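Local coordinates for protein beta-glycosidase (Bacteroides caccae, PDB 6T2R) that acts as a family 16 endo-beta-galactosidase, an endo-acting O-glycanase of a gut bacterium that helps to initiate the breakdown of mucin, at residues D64-E69 with V81-E86; I180-N183 with F187-Y190. All coordinates share one frame; numbering follows the deposited sequence.

Interaction 1: residues D64-E69 with V81-E86; sequences DDRCYE and VNDNTE. With SO4 (sulfate ion), chain C.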
loop_
_atom_site.group_PDB
_atom_site.type_symbol
_atom_site.label_atom_id
_atom_site.label_comp_id
_atom_site.label_asym_id
_atom_site.label_seq_id
_atom_site.Cartn_x
_atom_site.Cartn_y
_atom_site.Cartn_z
ATOM N N ASP A 64 9.659 7.265 15.844
ATOM C CA ASP A 64 9.689 6.636 17.194
ATOM C C ASP A 64 9.839 5.116 17.078
ATOM O O ASP A 64 8.947 4.471 16.493
ATOM C CB ASP A 64 8.432 6.961 18.012
ATOM C CG ASP A 64 8.711 6.774 19.483
ATOM O OD1 ASP A 64 9.272 5.700 19.840
ATOM O OD2 ASP A 64 8.429 7.720 20.248
ATOM N N ASP A 65 10.856 4.559 17.740
ATOM C CA ASP A 65 11.155 3.102 17.745
ATOM C C ASP A 65 9.966 2.309 18.285
ATOM O O ASP A 65 9.813 1.130 17.947
ATOM C CB ASP A 65 12.414 2.798 18.546
ATOM C CG ASP A 65 13.671 3.211 17.825
ATOM O OD1 ASP A 65 13.636 3.272 16.585
ATOM O OD2 ASP A 65 14.680 3.464 18.510
ATOM N N ARG A 66 9.122 2.929 19.075
ATOM C CA ARG A 66 7.960 2.218 19.652
ATOM C C ARG A 66 6.908 1.948 18.574
ATOM O O ARG A 66 5.893 1.313 18.912
ATOM C CB ARG A 66 7.387 3.015 20.819
ATOM C CG ARG A 66 8.272 3.012 22.063
ATOM C CD ARG A 66 7.737 3.965 23.111
ATOM N NE ARG A 66 7.693 5.296 22.523
ATOM C CZ ARG A 66 7.062 6.372 23.020
ATOM N NH1 ARG A 66 6.385 6.321 24.159
ATOM N NH2 ARG A 66 7.113 7.521 22.366
ATOM N N CYS A 67 7.109 2.406 17.336
ATOM C CA CYS A 67 6.119 2.196 16.248
ATOM C C CYS A 67 6.547 1.031 15.327
ATOM O O CYS A 67 5.813 0.696 14.381
ATOM C CB CYS A 67 5.917 3.493 15.479
ATOM S SG CYS A 67 5.050 4.767 16.435
ATOM N N TYR A 68 7.705 0.437 15.582
ATOM C CA TYR A 68 8.381 -0.526 14.671
ATOM C C TYR A 68 8.872 -1.724 15.483
ATOM O O TYR A 68 9.345 -1.518 16.601
ATOM C CB TYR A 68 9.564 0.142 13.986
ATOM C CG TYR A 68 9.165 1.341 13.184
ATOM C CD1 TYR A 68 9.008 2.576 13.783
ATOM C CD2 TYR A 68 8.916 1.231 11.829
ATOM C CE1 TYR A 68 8.638 3.689 13.045
ATOM C CE2 TYR A 68 8.501 2.321 11.086
ATOM C CZ TYR A 68 8.383 3.556 11.688
ATOM O OH TYR A 68 8.027 4.633 10.938
ATOM N N GLU A 69 8.705 -2.930 14.953
ATOM C CA GLU A 69 9.268 -4.168 15.544
ATOM C C GLU A 69 9.551 -5.187 14.439
ATOM O O GLU A 69 8.804 -5.217 13.468
ATOM C CB GLU A 69 8.338 -4.704 16.620
ATOM C CG GLU A 69 9.038 -5.712 17.494
ATOM C CD GLU A 69 8.162 -6.366 18.544
ATOM O OE1 GLU A 69 8.599 -7.404 19.094
ATOM O OE2 GLU A 69 7.032 -5.847 18.784
ATOM N N VAL A 81 -0.757 5.726 21.394
ATOM C CA VAL A 81 -1.008 7.046 22.011
ATOM C C VAL A 81 0.346 7.725 22.182
ATOM O O VAL A 81 1.237 7.070 22.706
ATOM C CB VAL A 81 -1.692 6.912 23.372
ATOM C CG1 VAL A 81 -2.043 8.303 23.882
ATOM C CG2 VAL A 81 -2.905 6.000 23.331
ATOM N N ASN A 82 0.477 8.974 21.742
ATOM C CA ASN A 82 1.693 9.796 21.928
ATOM C C ASN A 82 1.693 10.406 23.335
ATOM O O ASN A 82 0.681 10.976 23.706
ATOM C CB ASN A 82 1.702 10.928 20.917
ATOM C CG ASN A 82 2.956 11.761 20.972
ATOM O OD1 ASN A 82 3.880 11.436 21.702
ATOM N ND2 ASN A 82 2.983 12.839 20.212
ATOM N N ASP A 83 2.822 10.390 24.042
ATOM C CA ASP A 83 2.953 11.098 25.343
ATOM C C ASP A 83 3.768 12.382 25.187
ATOM O O ASP A 83 4.411 12.719 26.158
ATOM C CB ASP A 83 3.588 10.206 26.404
ATOM C CG ASP A 83 4.332 9.045 25.793
ATOM O OD1 ASP A 83 5.234 9.287 24.947
ATOM O OD2 ASP A 83 3.949 7.911 26.120
ATOM N N ASN A 84 3.728 13.080 24.043
ATOM C CA ASN A 84 4.396 14.399 23.858
ATOM C C ASN A 84 3.389 15.502 24.216
ATOM O O ASN A 84 2.307 15.560 23.591
ATOM C CB ASN A 84 5.006 14.580 22.461
ATOM C CG ASN A 84 5.783 15.878 22.279
ATOM O OD1 ASN A 84 5.977 16.649 23.219
ATOM N ND2 ASN A 84 6.228 16.153 21.062
ATOM N N THR A 85 3.768 16.319 25.211
ATOM C CA THR A 85 3.102 17.558 25.696
ATOM C C THR A 85 3.237 18.647 24.644
ATOM O O THR A 85 2.258 19.381 24.464
ATOM C CB THR A 85 3.768 18.109 26.970
ATOM O OG1 THR A 85 3.587 17.143 28.007
ATOM C CG2 THR A 85 3.233 19.454 27.425
ATOM N N GLU A 86 4.435 18.779 24.063
ATOM C CA GLU A 86 4.772 19.774 23.010
ATOM C C GLU A 86 3.467 20.142 22.271
ATOM O O GLU A 86 2.722 19.215 21.914
ATOM C CB GLU A 86 5.867 19.185 22.108
ATOM C CG GLU A 86 6.830 20.209 21.536
ATOM C CD GLU A 86 7.143 20.037 20.057
ATOM O OE1 GLU A 86 7.266 21.062 19.348
ATOM O OE2 GLU A 86 7.275 18.876 19.625
HETATM S S SO4 C . 5.299 14.508 17.586
HETATM O O1 SO4 C . 5.665 13.198 17.145
HETATM O O2 SO4 C . 5.202 14.563 19.048
HETATM O O3 SO4 C . 6.314 15.427 17.139
HETATM O O4 SO4 C . 4.010 14.867 17.028
#
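Arg66 and Asp83 come at each other from opposite directions at the surface, the carboxylate of Asp83 meeting the guanidinium of Arg66 at its edge. NH1 of Arg66 donates to OD1 of Asp83 over 3.3 Å, with an N-H...O angle of 166°, and OD1 receives it on its syn lone pair. The two flat groups lie nearly coplanar, 22° apart, with neither stacked on the other. It is a fairly long salt bridge, and the sole direct bond between 64-69 and 81-86.

The guanidinium is held in place from its own side of the contact. A bend at chi3 (-59°) brings it back alongside Asp64, which takes it side-on: NE of Arg66 lies 3.1 Å from OD1 of Asp64, while NH2 of Arg66 meets OD2 of Asp64. Both donors approach from above the carboxylate plane. Asp64 OD1 also accepts the backbone N of Arg66 at 2.9 Å, closing an Asx turn at the start of the short 3-10 segment 65-67. One arginine is thus shared by two acids, which should ease the repulsion between them.

On either side of Asp83 in the chain, Asn82 and Asn84 both hold CG anti to the backbone N and turn their ND2 atoms to a sulfate, probably from the crystallisation liquor. Its O2 lies 3.0 Å from ND2 of Asn82 and 2.8 Å from ND2 of Asn84; Ala90 N and Arg52 NH2 also bind the ion.

The arrangement is an Asp-Arg-Asp salt-bridge network built on an Asx turn, flanking the antiparallel hairpin of strands 68-71 and 74-81 at the rim of the family 16 beta-jelly roll.

Interaction 2: residues I180-N183 with F187-Y190; sequences IPIN and FNVY
Ile182 and Asn188 bring the two backbones closest, 6.9 Å between their CA atoms, yet the hydrogen bonds joining 180-183 to 187-190 run from main chain to side chain. This is the turn of chain between strands 177-181 and 187-195 of the beta-jelly roll, and the amide of Asn188 pairs with both N and O of Asn183, as the main chain of a residue in a neighbouring antiparallel strand can. Its OD1 accepts the backbone N of Asn183 at 3.2 Å, while its ND2 donates to O of Asn183 at 2.9 Å in a nearly straight bond (170°). That carbonyl is met from above its plane, 44° out of it, although its oxygen lies in the plane of the Asn188 amide. With CG beside its own backbone N (chi1 -60°), Asn188 points its amide across the gap, and Asn204 ND2, donating to the same OD1, further fixes which way round the amide sits.

Next to this polar pair is an apolar one. Ile182 crosses Tyr190 at about a right angle and touches the ring at its edge, CG2 of Ile182 lying 3.9 Å from CE1 of Tyr190. Val156 and Val203 touch both side chains and complete a small buried cluster. At the exposed end of the contact, a water lies 2.9 Å from OD1 of Asn183 and 2.8 Å from O of Phe187.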
loop_
_atom_site.group_PDB
_atom_site.type_symbol
_atom_site.label_atom_id
_atom_site.label_comp_id
_atom_site.label_asym_id
_atom_site.label_seq_id
_atom_site.Cartn_x
_atom_site.Cartn_y
_atom_site.Cartn_z
ATOM N N ILE A 180 -13.974 -6.033 -0.779
ATOM C CA ILE A 180 -13.987 -7.510 -0.806
ATOM C C ILE A 180 -13.765 -7.987 0.629
ATOM O O ILE A 180 -13.074 -7.333 1.417
ATOM C CB ILE A 180 -12.957 -8.034 -1.823
ATOM C CG1 ILE A 180 -13.038 -9.553 -1.966
ATOM C CG2 ILE A 180 -11.544 -7.569 -1.503
ATOM C CD1 ILE A 180 -12.578 -10.065 -3.297
ATOM N N PRO A 181 -14.457 -9.058 1.059
ATOM C CA PRO A 181 -14.284 -9.575 2.410
ATOM C C PRO A 181 -12.879 -10.154 2.576
ATOM O O PRO A 181 -12.322 -10.643 1.576
ATOM C CB PRO A 181 -15.350 -10.685 2.572
ATOM C CG PRO A 181 -16.322 -10.459 1.411
ATOM C CD PRO A 181 -15.510 -9.774 0.323
ATOM N N ILE A 182 -12.419 -10.146 3.828
ATOM C CA ILE A 182 -11.163 -10.810 4.269
ATOM C C ILE A 182 -11.452 -11.748 5.449
ATOM O O ILE A 182 -12.530 -11.665 6.043
ATOM C CB ILE A 182 -10.104 -9.745 4.634
ATOM C CG1 ILE A 182 -10.547 -8.886 5.814
ATOM C CG2 ILE A 182 -9.762 -8.880 3.418
ATOM C CD1 ILE A 182 -9.411 -8.154 6.464
ATOM N N ASN A 183 -10.482 -12.592 5.783
ATOM C CA ASN A 183 -10.431 -13.325 7.070
ATOM C C ASN A 183 -9.729 -12.398 8.045
ATOM O O ASN A 183 -8.514 -12.343 8.057
ATOM C CB ASN A 183 -9.715 -14.667 6.905
ATOM C CG ASN A 183 -10.331 -15.492 5.805
ATOM O OD1 ASN A 183 -9.663 -15.839 4.838
ATOM N ND2 ASN A 183 -11.621 -15.743 5.911
ATOM N N PHE A 187 -3.782 -13.977 8.258
ATOM C CA PHE A 187 -2.996 -13.399 7.152
ATOM C C PHE A 187 -3.863 -13.436 5.891
ATOM O O PHE A 187 -4.609 -14.405 5.656
ATOM C CB PHE A 187 -1.682 -14.143 6.909
ATOM C CG PHE A 187 -0.605 -13.834 7.917
ATOM C CD1 PHE A 187 0.195 -12.702 7.775
ATOM C CD2 PHE A 187 -0.358 -14.687 8.983
ATOM C CE1 PHE A 187 1.171 -12.398 8.708
ATOM C CE2 PHE A 187 0.637 -14.387 9.894
ATOM C CZ PHE A 187 1.381 -13.236 9.778
ATOM N N ASN A 188 -3.763 -12.387 5.084
ATOM C CA ASN A 188 -4.411 -12.334 3.761
ATOM C C ASN A 188 -3.353 -11.801 2.812
ATOM O O ASN A 188 -2.443 -11.076 3.271
ATOM C CB ASN A 188 -5.651 -11.469 3.820
ATOM C CG ASN A 188 -6.694 -11.975 4.796
ATOM O OD1 ASN A 188 -7.541 -12.761 4.416
ATOM N ND2 ASN A 188 -6.697 -11.469 6.026
ATOM N N VAL A 189 -3.473 -12.120 1.538
ATOM C CA VAL A 189 -2.530 -11.633 0.490
ATOM C C VAL A 189 -3.223 -10.554 -0.358
ATOM O O VAL A 189 -4.137 -10.908 -1.120
ATOM C CB VAL A 189 -2.034 -12.791 -0.385
ATOM C CG1 VAL A 189 -1.025 -12.294 -1.424
ATOM C CG2 VAL A 189 -1.430 -13.902 0.478
ATOM N N TYR A 190 -2.771 -9.305 -0.242
ATOM C CA TYR A 190 -3.267 -8.138 -1.012
ATOM C C TYR A 190 -2.392 -7.956 -2.242
ATOM O O TYR A 190 -1.150 -7.901 -2.094
ATOM C CB TYR A 190 -3.345 -6.920 -0.086
ATOM C CG TYR A 190 -4.145 -7.204 1.167
ATOM C CD1 TYR A 190 -5.526 -7.179 1.141
ATOM C CD2 TYR A 190 -3.526 -7.586 2.351
ATOM C CE1 TYR A 190 -6.272 -7.472 2.266
ATOM C CE2 TYR A 190 -4.252 -7.883 3.491
ATOM C CZ TYR A 190 -5.632 -7.811 3.448
ATOM O OH TYR A 190 -6.370 -8.084 4.565
HETATM O O HOH W 1 -6.801 -15.893 4.622
#

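How the interactions relate
Both contacts belong to the same jelly-roll framework, but their centres are 29 Å apart and their nearest atoms about 12 Å, so neither touches the other. Interaction 1 closes before interaction 2 opens along the chain. Interaction 1 is a surface contact, 22 Å from the centre of the chain, made by charged groups at the open end of a hairpin, and it buries little area. Interaction 2, at 14 Å, is largely buried: there an uncharged amide satisfies main-chain groups beside an aliphatic-aromatic pair. The first joins the 3-10 segment before strand 68-71 to the loop after strand 74-81; the second joins the chain just after strand 177-181 to strand 187-195.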